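Local coordinates for putative sugar binding protein (PDB 3KEZ), which probably binds sugars or glycans at the outer membrane as a calcium-containing member of the SusD family of nutrient-binding proteins, at residues V148-E153 and A162-A167; A198-S203 and S338-N343; I255-V260 and I332-L337. All blocks are in the same frame, centred on the assembly; numbering follows the deposited sequence.

Interaction 1 (V148-E153 and A162-A167); sequences VPIVKE and ARNTVA
The loop backbones of 148-153 and of the lead-in 162-165 come closest at Pro149 and Arg163, whose CA atoms are 4.2 Å apart, and Asn164 N donates to Val148 O at 3.1 Å. With no regular strand pairing, they meet just ahead of helix 166-183, where Thr165 is the N-cap, in the amino-terminal part of this SusD-family protein. Asn164 contributes the largest share. Its CG lies anti to the carbonyl carbon (chi1 -69°), which brings OD1 to Ile150 N, and Ile150 N donates to OD1 at 3.0 Å in a nearly straight bond of 171°. The other end of the amide, ND2, bonds Glu168 in the first turn of the helix, which probably fixes the orientation of the amide. An alanine at Asn164 would probably leave Ile150 N without its acceptor and Glu168 without the amide donor. Arg163 NE bonds Gly147 O, and its two terminal nitrogens reach Lys454 O and Asn456 near the carboxy-terminal end, while its CG touches Pro149 CD. The adjacent Pro149 CG lies 3.5 Å from Ala162 O. Ile150 crosses the Asn164 side chain at about a right angle, its CD1 3.5 Å from Asn164 CG.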
ATOM      1  N   VAL A 148       3.094 -17.254  -3.685  1.00  9.34           N
ATOM      2  CA  VAL A 148       1.738 -17.823  -3.649  1.00  8.92           C
ATOM      3  C   VAL A 148       1.415 -18.411  -5.024  1.00 11.14           C
ATOM      4  O   VAL A 148       2.170 -18.210  -5.971  1.00  8.67           O
ATOM      5  CB  VAL A 148       0.713 -16.759  -3.288  1.00  9.39           C
ATOM      6  CG1 VAL A 148       1.018 -16.162  -1.897  1.00 10.11           C
ATOM      7  CG2 VAL A 148       0.700 -15.661  -4.379  1.00  7.15           C
ATOM      8  N   PRO A 149       0.286 -19.133  -5.158  1.00 11.02           N
ATOM      9  CA  PRO A 149      -0.097 -19.564  -6.486  1.00  9.96           C
ATOM     10  C   PRO A 149      -0.461 -18.440  -7.430  1.00 10.00           C
ATOM     11  O   PRO A 149      -1.259 -17.574  -7.091  1.00  9.59           O
ATOM     12  CB  PRO A 149      -1.354 -20.428  -6.234  1.00 11.60           C
ATOM     13  CG  PRO A 149      -1.179 -20.928  -4.833  1.00 12.90           C
ATOM     14  CD  PRO A 149      -0.560 -19.752  -4.120  1.00  9.90           C
ATOM     15  N   ILE A 150       0.094 -18.507  -8.629  1.00  9.14           N
ATOM     16  CA  ILE A 150      -0.240 -17.608  -9.729  1.00 11.01           C
ATOM     17  C   ILE A 150      -1.467 -18.248 -10.382  1.00 12.29           C
ATOM     18  O   ILE A 150      -1.383 -19.349 -10.931  1.00 12.92           O
ATOM     19  CB  ILE A 150       0.928 -17.532 -10.728  1.00  9.51           C
ATOM     20  CG1 ILE A 150       2.154 -16.864 -10.046  1.00  8.39           C
ATOM     21  CG2 ILE A 150       0.510 -16.784 -12.025  1.00 15.77           C
ATOM     22  CD1 ILE A 150       3.505 -17.130 -10.764  1.00  5.72           C
ATOM     23  N   VAL A 151      -2.579 -17.543 -10.318  1.00 14.08           N
ATOM     24  CA  VAL A 151      -3.849 -17.983 -10.861  1.00 13.03           C
ATOM     25  C   VAL A 151      -4.244 -16.996 -11.930  1.00 10.44           C
ATOM     26  O   VAL A 151      -4.498 -15.835 -11.642  1.00 13.96           O
ATOM     27  CB  VAL A 151      -4.912 -17.995  -9.751  1.00 15.20           C
ATOM     28  CG1 VAL A 151      -6.281 -18.384 -10.329  1.00 18.86           C
ATOM     29  CG2 VAL A 151      -4.482 -18.941  -8.620  1.00 12.66           C
ATOM     30  N   LYS A 152      -4.283 -17.451 -13.173  1.00 11.38           N
ATOM     31  CA  LYS A 152      -4.552 -16.568 -14.300  1.00 12.84           C
ATOM     32  C   LYS A 152      -5.824 -16.948 -15.066  1.00 14.19           C
ATOM     33  O   LYS A 152      -6.220 -16.251 -16.009  1.00 12.42           O
ATOM     34  CB  LYS A 152      -3.326 -16.542 -15.231  1.00 14.73           C
ATOM     35  CG  LYS A 152      -2.209 -15.648 -14.671  1.00 16.62           C
ATOM     36  CD  LYS A 152      -0.918 -15.753 -15.394  1.00 20.80           C
ATOM     37  CE  LYS A 152      -0.896 -14.885 -16.625  1.00 22.34           C
ATOM     38  NZ  LYS A 152       0.459 -14.988 -17.213  1.00 16.83           N
ATOM     39  N   GLU A 153      -6.433 -18.072 -14.696  1.00 13.15           N
ATOM     40  CA  GLU A 153      -7.721 -18.448 -15.256  1.00 15.20           C
ATOM     41  C   GLU A 153      -8.782 -18.554 -14.138  1.00 14.23           C
ATOM     42  O   GLU A 153      -8.571 -18.073 -13.027  1.00 12.71           O
ATOM     43  CB  GLU A 153      -7.558 -19.720 -16.082  1.00 16.37           C
ATOM     44  CG  GLU A 153      -6.474 -19.566 -17.157  1.00 25.38           C
ATOM     45  CD  GLU A 153      -6.297 -20.808 -18.015  1.00 37.05           C
ATOM     46  OE1 GLU A 153      -5.911 -21.873 -17.468  1.00 45.03           O
ATOM     47  OE2 GLU A 153      -6.518 -20.708 -19.238  1.00 41.89           O
ATOM     48  N   ALA A 162      -0.247 -25.359  -6.363  1.00 12.00           N
ATOM     49  CA  ALA A 162       0.862 -25.221  -5.434  1.00 12.88           C
ATOM     50  C   ALA A 162       1.364 -23.771  -5.535  1.00 12.40           C
ATOM     51  O   ALA A 162       1.070 -23.030  -6.507  1.00 10.53           O
ATOM     52  CB  ALA A 162       1.985 -26.177  -5.808  1.00  8.91           C
ATOM     53  N   ARG A 163       2.146 -23.377  -4.534  1.00 10.05           N
ATOM     54  CA  ARG A 163       2.697 -22.043  -4.469  1.00  9.38           C
ATOM     55  C   ARG A 163       3.800 -21.907  -5.531  1.00  9.69           C
ATOM     56  O   ARG A 163       4.641 -22.795  -5.676  1.00  8.33           O
ATOM     57  CB  ARG A 163       3.273 -21.809  -3.070  1.00  7.21           C
ATOM     58  CG  ARG A 163       2.226 -21.760  -1.991  1.00  8.29           C
ATOM     59  CD  ARG A 163       2.836 -21.688  -0.615  1.00  5.42           C
ATOM     60  NE  ARG A 163       3.420 -20.382  -0.351  1.00  9.64           N
ATOM     61  CZ  ARG A 163       4.022 -20.033   0.775  1.00 13.05           C
ATOM     62  NH1 ARG A 163       4.120 -20.892   1.776  1.00  9.91           N
ATOM     63  NH2 ARG A 163       4.539 -18.800   0.886  1.00 11.22           N
ATOM     64  N   ASN A 164       3.754 -20.842  -6.318  1.00 10.60           N
ATOM     65  CA  ASN A 164       4.910 -20.478  -7.156  1.00  9.00           C
ATOM     66  C   ASN A 164       5.997 -19.780  -6.321  1.00  8.84           C
ATOM     67  O   ASN A 164       5.789 -19.471  -5.141  1.00  8.22           O
ATOM     68  CB  ASN A 164       4.432 -19.578  -8.278  1.00 10.11           C
ATOM     69  CG  ASN A 164       3.586 -20.327  -9.254  1.00 10.07           C
ATOM     70  OD1 ASN A 164       2.350 -20.406  -9.121  1.00  9.09           O
ATOM     71  ND2 ASN A 164       4.248 -20.979 -10.180  1.00 14.38           N
ATOM     72  N   THR A 165       7.148 -19.506  -6.916  1.00  7.95           N
ATOM     73  CA  THR A 165       8.186 -18.840  -6.166  1.00  4.84           C
ATOM     74  C   THR A 165       7.912 -17.344  -6.143  1.00  7.23           C
ATOM     75  O   THR A 165       7.131 -16.802  -6.979  1.00  4.14           O
ATOM     76  CB  THR A 165       9.583 -19.095  -6.743  1.00  7.48           C
ATOM     77  OG1 THR A 165       9.625 -18.572  -8.062  1.00  4.15           O
ATOM     78  CG2 THR A 165       9.939 -20.604  -6.716  1.00  5.78           C
ATOM     79  N   VAL A 166       8.547 -16.670  -5.190  1.00  9.05           N
ATOM     80  CA  VAL A 166       8.486 -15.218  -5.138  1.00  9.59           C
ATOM     81  C   VAL A 166       8.965 -14.631  -6.492  1.00 10.22           C
ATOM     82  O   VAL A 166       8.337 -13.720  -7.012  1.00 10.54           O
ATOM     83  CB  VAL A 166       9.252 -14.647  -3.932  1.00  9.74           C
ATOM     84  CG1 VAL A 166       9.496 -13.170  -4.105  1.00  9.13           C
ATOM     85  CG2 VAL A 166       8.538 -14.973  -2.598  1.00  7.59           C
ATOM     86  N   ALA A 167      10.045 -15.174  -7.072  1.00  8.00           N
ATOM     87  CA  ALA A 167      10.540 -14.716  -8.388  1.00  7.94           C
ATOM     88  C   ALA A 167       9.478 -14.850  -9.483  1.00  7.96           C
ATOM     89  O   ALA A 167       9.274 -13.920 -10.257  1.00 11.57           O
ATOM     90  CB  ALA A 167      11.876 -15.447  -8.793  1.00  5.96           C
TER

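Interaction 2 (A198-S203 and S338-N343); sequences AMTLLS and SEAYLN
Ser203 and Asn343 touch tip to tip where helices 195-209 and 337-350 pack side by side and run roughly the same way, their local axes 9.5 Å apart at closest approach and their N-to-C directions 36° apart. The pair is helix packing within the largely helical SusD-family fold, which belongs to the TPR clan. At the closest point a threonine faces an alanine, and the CA atoms of Thr200 and Ala340 are 5.4 Å apart. This is the tight part. With OG1 beside the backbone N (chi1 -60°), Thr200 CG2 is anti to it and lies 3.8 Å from Ala340 N, while OG1 meets the Ala340 CB at 3.7 Å and is itself bonded back to Trp196 O one turn earlier.

One turn onward the helices are joined through polar atoms. Asn343 ND2 donates to Ser203 OG at 2.9 Å, with the oxygen close to the amide plane, and Ser203 OG in turn donates to Thr200 O at 2.7 Å, so the hydroxyl relays the bond into its own helix. The same ND2 gives a second bond to Glu339 OE2, met from above the carboxylate plane. Thus both N-H groups of the amide are used, and its OD1 is taken by Arg388. The looser side lies towards Glu339: its carboxylate only skirts the Thr200 methyl, OE1 to CG2 being 4.1 Å, and spends its charge on Arg204 and Arg388. The slack there is not a solvent gap, since every touching residue is buried.

Helix 212-229 covers one flank, with Ala222 against Thr200 and Ile223 against Ala340; helix 166-183 backs Ala198 and Leu201, helix 354-368 backs Tyr341 and Leu342, and strand 332-336 runs straight into helix 337-350.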
ATOM      1  N   ALA A 198      -0.619   3.338 -11.622  1.00 11.13           N
ATOM      2  CA  ALA A 198       0.038   2.046 -11.979  1.00 11.03           C
ATOM      3  C   ALA A 198       1.567   2.194 -12.145  1.00 11.48           C
ATOM      4  O   ALA A 198       2.305   1.337 -11.697  1.00 12.25           O
ATOM      5  CB  ALA A 198      -0.578   1.394 -13.225  1.00  7.52           C
HETATM    6  N   MSE A 199       2.029   3.286 -12.742  1.00 10.45           N
HETATM    7  CA  MSE A 199       3.477   3.522 -12.880  1.00 10.94           C
HETATM    8  C   MSE A 199       4.147   3.685 -11.500  1.00 10.01           C
HETATM    9  O   MSE A 199       5.258   3.217 -11.270  1.00 10.39           O
HETATM   10  CB  MSE A 199       3.769   4.737 -13.733  1.00 11.66           C
HETATM   11  CG  MSE A 199       3.535   4.588 -15.155  1.00 16.51           C
HETATM   12 SE   MSE A 199       4.273   6.121 -16.109  0.75 12.24          SE
HETATM   13  CE  MSE A 199       3.874   5.534 -17.941  1.00 14.50           C
ATOM     14  N   THR A 200       3.478   4.379 -10.589  1.00 11.19           N
ATOM     15  CA  THR A 200       4.016   4.569  -9.241  1.00 10.37           C
ATOM     16  C   THR A 200       4.125   3.232  -8.525  1.00  7.89           C
ATOM     17  O   THR A 200       5.176   2.921  -7.977  1.00 12.08           O
ATOM     18  CB  THR A 200       3.173   5.554  -8.427  1.00 11.16           C
ATOM     19  OG1 THR A 200       3.163   6.810  -9.093  1.00  9.46           O
ATOM     20  CG2 THR A 200       3.708   5.742  -7.039  1.00  7.99           C
ATOM     21  N   LEU A 201       3.084   2.404  -8.598  1.00  7.58           N
ATOM     22  CA  LEU A 201       3.115   1.058  -7.948  1.00 10.44           C
ATOM     23  C   LEU A 201       4.226   0.244  -8.602  1.00 10.93           C
ATOM     24  O   LEU A 201       5.035  -0.353  -7.913  1.00  9.33           O
ATOM     25  CB  LEU A 201       1.795   0.317  -8.060  1.00  7.15           C
ATOM     26  CG  LEU A 201       1.654  -1.067  -7.427  1.00 12.12           C
ATOM     27  CD1 LEU A 201       2.175  -1.044  -5.980  1.00  8.88           C
ATOM     28  CD2 LEU A 201       0.198  -1.565  -7.487  1.00  8.70           C
ATOM     29  N   LEU A 202       4.310   0.303  -9.933  1.00  8.47           N
ATOM     30  CA  LEU A 202       5.302  -0.501 -10.643  1.00 10.01           C
ATOM     31  C   LEU A 202       6.727  -0.081 -10.196  1.00  9.67           C
ATOM     32  O   LEU A 202       7.570  -0.947  -9.992  1.00  8.62           O
ATOM     33  CB  LEU A 202       5.138  -0.411 -12.162  1.00 12.30           C
ATOM     34  CG  LEU A 202       6.203  -1.161 -12.980  1.00  9.78           C
ATOM     35  CD1 LEU A 202       6.422  -2.605 -12.456  1.00  8.76           C
ATOM     36  CD2 LEU A 202       5.838  -1.157 -14.450  1.00 10.63           C
ATOM     37  N   SER A 203       6.945   1.223 -10.002  1.00  9.18           N
ATOM     38  CA  SER A 203       8.215   1.705  -9.464  1.00  9.72           C
ATOM     39  C   SER A 203       8.533   1.136  -8.098  1.00  9.89           C
ATOM     40  O   SER A 203       9.665   0.792  -7.816  1.00  9.12           O
ATOM     41  CB  SER A 203       8.316   3.267  -9.467  1.00 11.85           C
ATOM     42  OG  SER A 203       7.624   3.877  -8.381  1.00 10.82           O
ATOM     43  N   SER A 338       3.495  11.782  -3.748  1.00  9.90           N
ATOM     44  CA  SER A 338       4.619  11.844  -2.812  1.00  8.47           C
ATOM     45  C   SER A 338       5.447  10.556  -2.848  1.00  8.72           C
ATOM     46  O   SER A 338       6.659  10.621  -2.743  1.00  8.87           O
ATOM     47  CB  SER A 338       4.145  12.122  -1.362  1.00  9.17           C
ATOM     48  OG  SER A 338       3.661  13.432  -1.155  1.00  9.34           O
ATOM     49  N   GLU A 339       4.791   9.392  -2.993  1.00 10.94           N
ATOM     50  CA  GLU A 339       5.514   8.126  -3.093  1.00 12.11           C
ATOM     51  C   GLU A 339       6.326   8.048  -4.403  1.00 11.49           C
ATOM     52  O   GLU A 339       7.465   7.542  -4.373  1.00 11.75           O
ATOM     53  CB  GLU A 339       4.639   6.866  -2.928  1.00 12.69           C
ATOM     54  CG  GLU A 339       5.499   5.563  -2.864  1.00 10.51           C
ATOM     55  CD  GLU A 339       4.750   4.289  -3.135  1.00  9.87           C
ATOM     56  OE1 GLU A 339       3.506   4.330  -3.176  1.00 10.02           O
ATOM     57  OE2 GLU A 339       5.405   3.209  -3.263  1.00 15.71           O
ATOM     58  N   ALA A 340       5.792   8.521  -5.529  1.00 12.27           N
ATOM     59  CA  ALA A 340       6.618   8.535  -6.743  1.00 11.08           C
ATOM     60  C   ALA A 340       7.884   9.328  -6.492  1.00 12.07           C
ATOM     61  O   ALA A 340       8.951   8.866  -6.885  1.00 15.16           O
ATOM     62  CB  ALA A 340       5.892   9.029  -7.995  1.00  6.27           C
ATOM     63  N   TYR A 341       7.797  10.474  -5.811  1.00  9.14           N
ATOM     64  CA  TYR A 341       9.008  11.260  -5.502  1.00  8.89           C
ATOM     65  C   TYR A 341      10.010  10.449  -4.661  1.00 10.48           C
ATOM     66  O   TYR A 341      11.193  10.447  -4.952  1.00  9.07           O
ATOM     67  CB  TYR A 341       8.677  12.568  -4.793  1.00  7.98           C
ATOM     68  CG  TYR A 341       8.356  13.691  -5.734  1.00  8.39           C
ATOM     69  CD1 TYR A 341       7.094  13.783  -6.328  1.00 12.28           C
ATOM     70  CD2 TYR A 341       9.282  14.683  -5.997  1.00 11.89           C
ATOM     71  CE1 TYR A 341       6.808  14.803  -7.236  1.00 12.33           C
ATOM     72  CE2 TYR A 341       9.003  15.716  -6.861  1.00 14.65           C
ATOM     73  CZ  TYR A 341       7.767  15.766  -7.490  1.00 11.55           C
ATOM     74  OH  TYR A 341       7.472  16.796  -8.348  1.00  8.89           O
ATOM     75  N   LEU A 342       9.524   9.804  -3.601  1.00 10.04           N
ATOM     76  CA  LEU A 342      10.372   8.995  -2.718  1.00 11.57           C
ATOM     77  C   LEU A 342      10.948   7.762  -3.407  1.00  9.36           C
ATOM     78  O   LEU A 342      12.102   7.365  -3.133  1.00  8.64           O
ATOM     79  CB  LEU A 342       9.614   8.592  -1.453  1.00  9.73           C
ATOM     80  CG  LEU A 342       9.196   9.752  -0.532  1.00 13.23           C
ATOM     81  CD1 LEU A 342       7.938   9.380   0.264  1.00 12.93           C
ATOM     82  CD2 LEU A 342      10.425  10.165   0.369  1.00  9.73           C
ATOM     83  N   ASN A 343      10.163   7.140  -4.281  1.00  9.35           N
ATOM     84  CA  ASN A 343      10.685   6.047  -5.107  1.00  9.01           C
ATOM     85  C   ASN A 343      11.799   6.510  -6.042  1.00 10.62           C
ATOM     86  O   ASN A 343      12.826   5.855  -6.113  1.00  8.38           O
ATOM     87  CB  ASN A 343       9.533   5.380  -5.878  1.00  9.21           C
ATOM     88  CG  ASN A 343       8.561   4.652  -4.956  1.00 11.76           C
ATOM     89  OD1 ASN A 343       8.786   4.553  -3.722  1.00 10.86           O
ATOM     90  ND2 ASN A 343       7.470   4.122  -5.544  1.00 10.11           N
TER

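Interaction 3 (I255-V260 and I332-L337); sequences ILFEIV and IPLIRL
Phe257 lies alongside Leu334, both side chains pointing the same way, with the ring atom CE2 3.8 Å from Leu334 CD2. Its CG is anti to the backbone N (chi1 177°), a torsion that carries the ring alongside Leu334, and Ile335 CD1 sits at the ring edge, near the ring plane. Leu334 CD2 also meets Ile259 CG1, and Ile259 in turn runs beside Ile332, CB to CB 3.7 Å, extending an apolar face of the two-stranded antiparallel sheet. On the other face Ile255 CD1 presses against Pro333 CB at 3.6 Å. Two classic beta bulges make the pairing irregular. In one, Leu256 N and Phe257 N both donate to Ile335 O, at 2.7 and 3.1 Å, from the same face of its carbonyl plane; in the other, Leu334 and Ile335 together oppose Phe257, with Pro333 at the centre of an inverse gamma turn. Beyond them, Ile259 and Ile332 exchange a regular pair of backbone bonds.

The far end of the sheet lies next to the calcium site, where Glu258, also paired with Lys190, bonds the calcium ligand Asn331. Helix 195-209 covers Leu256 and Phe257 through Ala197, helix 20-34 adds Tyr31 and Met34 against Phe257, and helix 212-229 backs Leu256 and Leu337.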
ATOM      1  N   ILE A 255      -3.403  12.500  -4.768  1.00 10.93           N
ATOM      2  CA  ILE A 255      -3.763  11.065  -4.727  1.00 10.09           C
ATOM      3  C   ILE A 255      -4.034  10.517  -6.132  1.00 14.14           C
ATOM      4  O   ILE A 255      -4.963  10.952  -6.825  1.00 12.79           O
ATOM      5  CB  ILE A 255      -4.970  10.745  -3.846  1.00  9.97           C
ATOM      6  CG1 ILE A 255      -4.738  11.218  -2.386  1.00 10.67           C
ATOM      7  CG2 ILE A 255      -5.271   9.211  -3.932  1.00 12.75           C
ATOM      8  CD1 ILE A 255      -6.053  11.426  -1.566  1.00 11.81           C
ATOM      9  N   LEU A 256      -3.229   9.534  -6.512  1.00 14.41           N
ATOM     10  CA  LEU A 256      -3.261   8.938  -7.825  1.00 12.77           C
ATOM     11  C   LEU A 256      -4.195   7.726  -7.851  1.00 13.60           C
ATOM     12  O   LEU A 256      -4.707   7.333  -8.906  1.00 11.96           O
ATOM     13  CB  LEU A 256      -1.846   8.551  -8.244  1.00 14.46           C
ATOM     14  CG  LEU A 256      -0.787   9.656  -8.232  1.00  8.99           C
ATOM     15  CD1 LEU A 256       0.646   9.086  -8.647  1.00  5.31           C
ATOM     16  CD2 LEU A 256      -1.170  10.824  -9.169  1.00 13.31           C
ATOM     17  N   PHE A 257      -4.394   7.100  -6.701  1.00 12.99           N
ATOM     18  CA  PHE A 257      -5.435   6.088  -6.583  1.00 14.49           C
ATOM     19  C   PHE A 257      -6.031   6.156  -5.197  1.00 14.35           C
ATOM     20  O   PHE A 257      -5.331   5.975  -4.187  1.00 11.69           O
ATOM     21  CB  PHE A 257      -4.904   4.694  -6.896  1.00 14.52           C
ATOM     22  CG  PHE A 257      -5.932   3.576  -6.727  1.00 13.82           C
ATOM     23  CD1 PHE A 257      -7.238   3.721  -7.186  1.00 14.31           C
ATOM     24  CD2 PHE A 257      -5.557   2.358  -6.192  1.00 19.50           C
ATOM     25  CE1 PHE A 257      -8.152   2.705  -7.070  1.00 15.63           C
ATOM     26  CE2 PHE A 257      -6.476   1.319  -6.061  1.00 28.22           C
ATOM     27  CZ  PHE A 257      -7.789   1.499  -6.515  1.00 18.43           C
ATOM     28  N   GLU A 258      -7.337   6.422  -5.184  1.00 11.65           N
ATOM     29  CA  GLU A 258      -8.119   6.668  -3.982  1.00 13.57           C
ATOM     30  C   GLU A 258      -9.182   5.558  -3.855  1.00 13.33           C
ATOM     31  O   GLU A 258      -9.851   5.233  -4.838  1.00 13.23           O
ATOM     32  CB  GLU A 258      -8.772   8.062  -4.095  1.00 17.13           C
ATOM     33  CG  GLU A 258      -9.506   8.512  -2.838  1.00 16.31           C
ATOM     34  CD  GLU A 258      -9.938   9.973  -2.853  1.00 21.54           C
ATOM     35  OE1 GLU A 258     -10.281  10.530  -3.914  1.00 21.21           O
ATOM     36  OE2 GLU A 258      -9.964  10.549  -1.771  1.00 12.83           O
ATOM     37  N   ILE A 259      -9.258   4.909  -2.685  1.00 11.37           N
ATOM     38  CA  ILE A 259     -10.414   4.100  -2.340  1.00 13.07           C
ATOM     39  C   ILE A 259     -11.480   5.078  -1.846  1.00 15.40           C
ATOM     40  O   ILE A 259     -11.244   5.834  -0.873  1.00 13.42           O
ATOM     41  CB  ILE A 259     -10.140   3.021  -1.251  1.00 12.01           C
ATOM     42  CG1 ILE A 259      -8.999   2.060  -1.656  1.00 15.60           C
ATOM     43  CG2 ILE A 259     -11.424   2.269  -0.892  1.00 15.70           C
ATOM     44  CD1 ILE A 259      -9.230   1.261  -2.965  1.00 12.39           C
ATOM     45  N   VAL A 260     -12.630   5.079  -2.531  1.00 13.80           N
ATOM     46  CA  VAL A 260     -13.767   5.942  -2.203  1.00 13.23           C
ATOM     47  C   VAL A 260     -14.776   5.189  -1.327  1.00 13.59           C
ATOM     48  O   VAL A 260     -15.348   4.176  -1.747  1.00 12.12           O
ATOM     49  CB  VAL A 260     -14.467   6.465  -3.468  1.00 14.59           C
ATOM     50  CG1 VAL A 260     -15.695   7.320  -3.103  1.00 17.09           C
ATOM     51  CG2 VAL A 260     -13.470   7.295  -4.315  1.00 15.60           C
ATOM     52  N   ILE A 332      -9.404   6.272   1.413  1.00 11.31           N
ATOM     53  CA  ILE A 332      -8.061   5.753   1.577  1.00  9.42           C
ATOM     54  C   ILE A 332      -7.144   6.289   0.470  1.00 10.19           C
ATOM     55  O   ILE A 332      -7.367   6.019  -0.700  1.00 13.55           O
ATOM     56  CB  ILE A 332      -8.055   4.206   1.519  1.00  9.80           C
ATOM     57  CG1 ILE A 332      -9.232   3.644   2.332  1.00 13.47           C
ATOM     58  CG2 ILE A 332      -6.664   3.693   1.967  1.00 10.88           C
ATOM     59  CD1 ILE A 332      -9.168   3.847   3.883  1.00  8.59           C
ATOM     60  N   PRO A 333      -6.148   7.111   0.827  1.00 14.22           N
ATOM     61  CA  PRO A 333      -5.194   7.631  -0.162  1.00 14.54           C
ATOM     62  C   PRO A 333      -4.122   6.593  -0.496  1.00 15.62           C
ATOM     63  O   PRO A 333      -2.960   6.762  -0.133  1.00 17.21           O
ATOM     64  CB  PRO A 333      -4.616   8.852   0.549  1.00 15.88           C
ATOM     65  CG  PRO A 333      -4.572   8.446   1.979  1.00 18.47           C
ATOM     66  CD  PRO A 333      -5.805   7.559   2.193  1.00 15.67           C
ATOM     67  N   LEU A 334      -4.523   5.563  -1.236  1.00 15.32           N
ATOM     68  CA  LEU A 334      -3.756   4.333  -1.339  1.00 14.62           C
ATOM     69  C   LEU A 334      -2.426   4.489  -2.081  1.00 12.26           C
ATOM     70  O   LEU A 334      -1.437   3.901  -1.693  1.00 12.97           O
ATOM     71  CB  LEU A 334      -4.626   3.264  -2.008  1.00 15.98           C
ATOM     72  CG  LEU A 334      -4.251   1.821  -1.740  1.00 23.37           C
ATOM     73  CD1 LEU A 334      -4.236   1.564  -0.230  1.00 19.12           C
ATOM     74  CD2 LEU A 334      -5.261   0.971  -2.457  1.00 15.87           C
ATOM     75  N   ILE A 335      -2.439   5.269  -3.159  1.00  8.98           N
ATOM     76  CA  ILE A 335      -1.243   5.663  -3.939  1.00 10.80           C
ATOM     77  C   ILE A 335      -1.204   7.204  -4.144  1.00 11.55           C
ATOM     78  O   ILE A 335      -2.152   7.820  -4.661  1.00 11.98           O
ATOM     79  CB  ILE A 335      -1.193   4.983  -5.354  1.00 13.87           C
ATOM     80  CG1 ILE A 335      -1.268   3.451  -5.230  1.00 13.24           C
ATOM     81  CG2 ILE A 335       0.088   5.440  -6.153  1.00  9.83           C
ATOM     82  CD1 ILE A 335      -1.407   2.722  -6.569  1.00  8.75           C
ATOM     83  N   ARG A 336      -0.090   7.805  -3.725  1.00 10.89           N
ATOM     84  CA  ARG A 336       0.122   9.235  -3.741  1.00 12.15           C
ATOM     85  C   ARG A 336       1.351   9.650  -4.552  1.00 11.14           C
ATOM     86  O   ARG A 336       2.372   8.943  -4.526  1.00  9.24           O
ATOM     87  CB  ARG A 336       0.329   9.739  -2.306  1.00  8.22           C
ATOM     88  CG  ARG A 336      -0.894   9.608  -1.421  1.00 14.49           C
ATOM     89  CD  ARG A 336      -0.868  10.620  -0.282  1.00 14.19           C
ATOM     90  NE  ARG A 336       0.099  10.288   0.755  1.00  9.61           N
ATOM     91  CZ  ARG A 336       1.107  11.050   1.205  1.00 10.53           C
ATOM     92  NH1 ARG A 336       1.382  12.229   0.681  1.00  9.59           N
ATOM     93  NH2 ARG A 336       1.871  10.601   2.201  1.00  8.75           N
ATOM     94  N   LEU A 337       1.264  10.817  -5.214  1.00 11.62           N
ATOM     95  CA  LEU A 337       2.412  11.394  -5.920  1.00  9.19           C
ATOM     96  C   LEU A 337       3.664  11.515  -5.051  1.00 10.68           C
ATOM     97  O   LEU A 337       4.767  11.327  -5.558  1.00  9.22           O
ATOM     98  CB  LEU A 337       2.094  12.746  -6.494  1.00  9.45           C
ATOM     99  CG  LEU A 337       3.092  13.341  -7.469  1.00  7.99           C
ATOM    100  CD1 LEU A 337       3.309  12.476  -8.763  1.00 11.79           C
ATOM    101  CD2 LEU A 337       2.589  14.751  -7.855  1.00 12.81           C
TER

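Interaction 1 comes first along the chain and closes before the others open; interaction 3 is nested inside the loop closed by interaction 2. Interactions 2 and 3 have centres 12 Å apart and touch: Thr200 OG1 lies 3.4 Å from Leu256 CD1, and the Thr200 methyl packs on Ile335. Strand 332-336 runs directly into helix 337-350, so the sheet beside the calcium site and the helix pair pack directly on one another. Interaction 1 stands apart, its centre 25 and 27 Å from theirs, but helix 166-183, which it introduces, is followed by helix 195-209. Interaction 2 joins the amino-terminal and carboxy-terminal family regions of this SusD-like protein, whereas interaction 1 lies within the former.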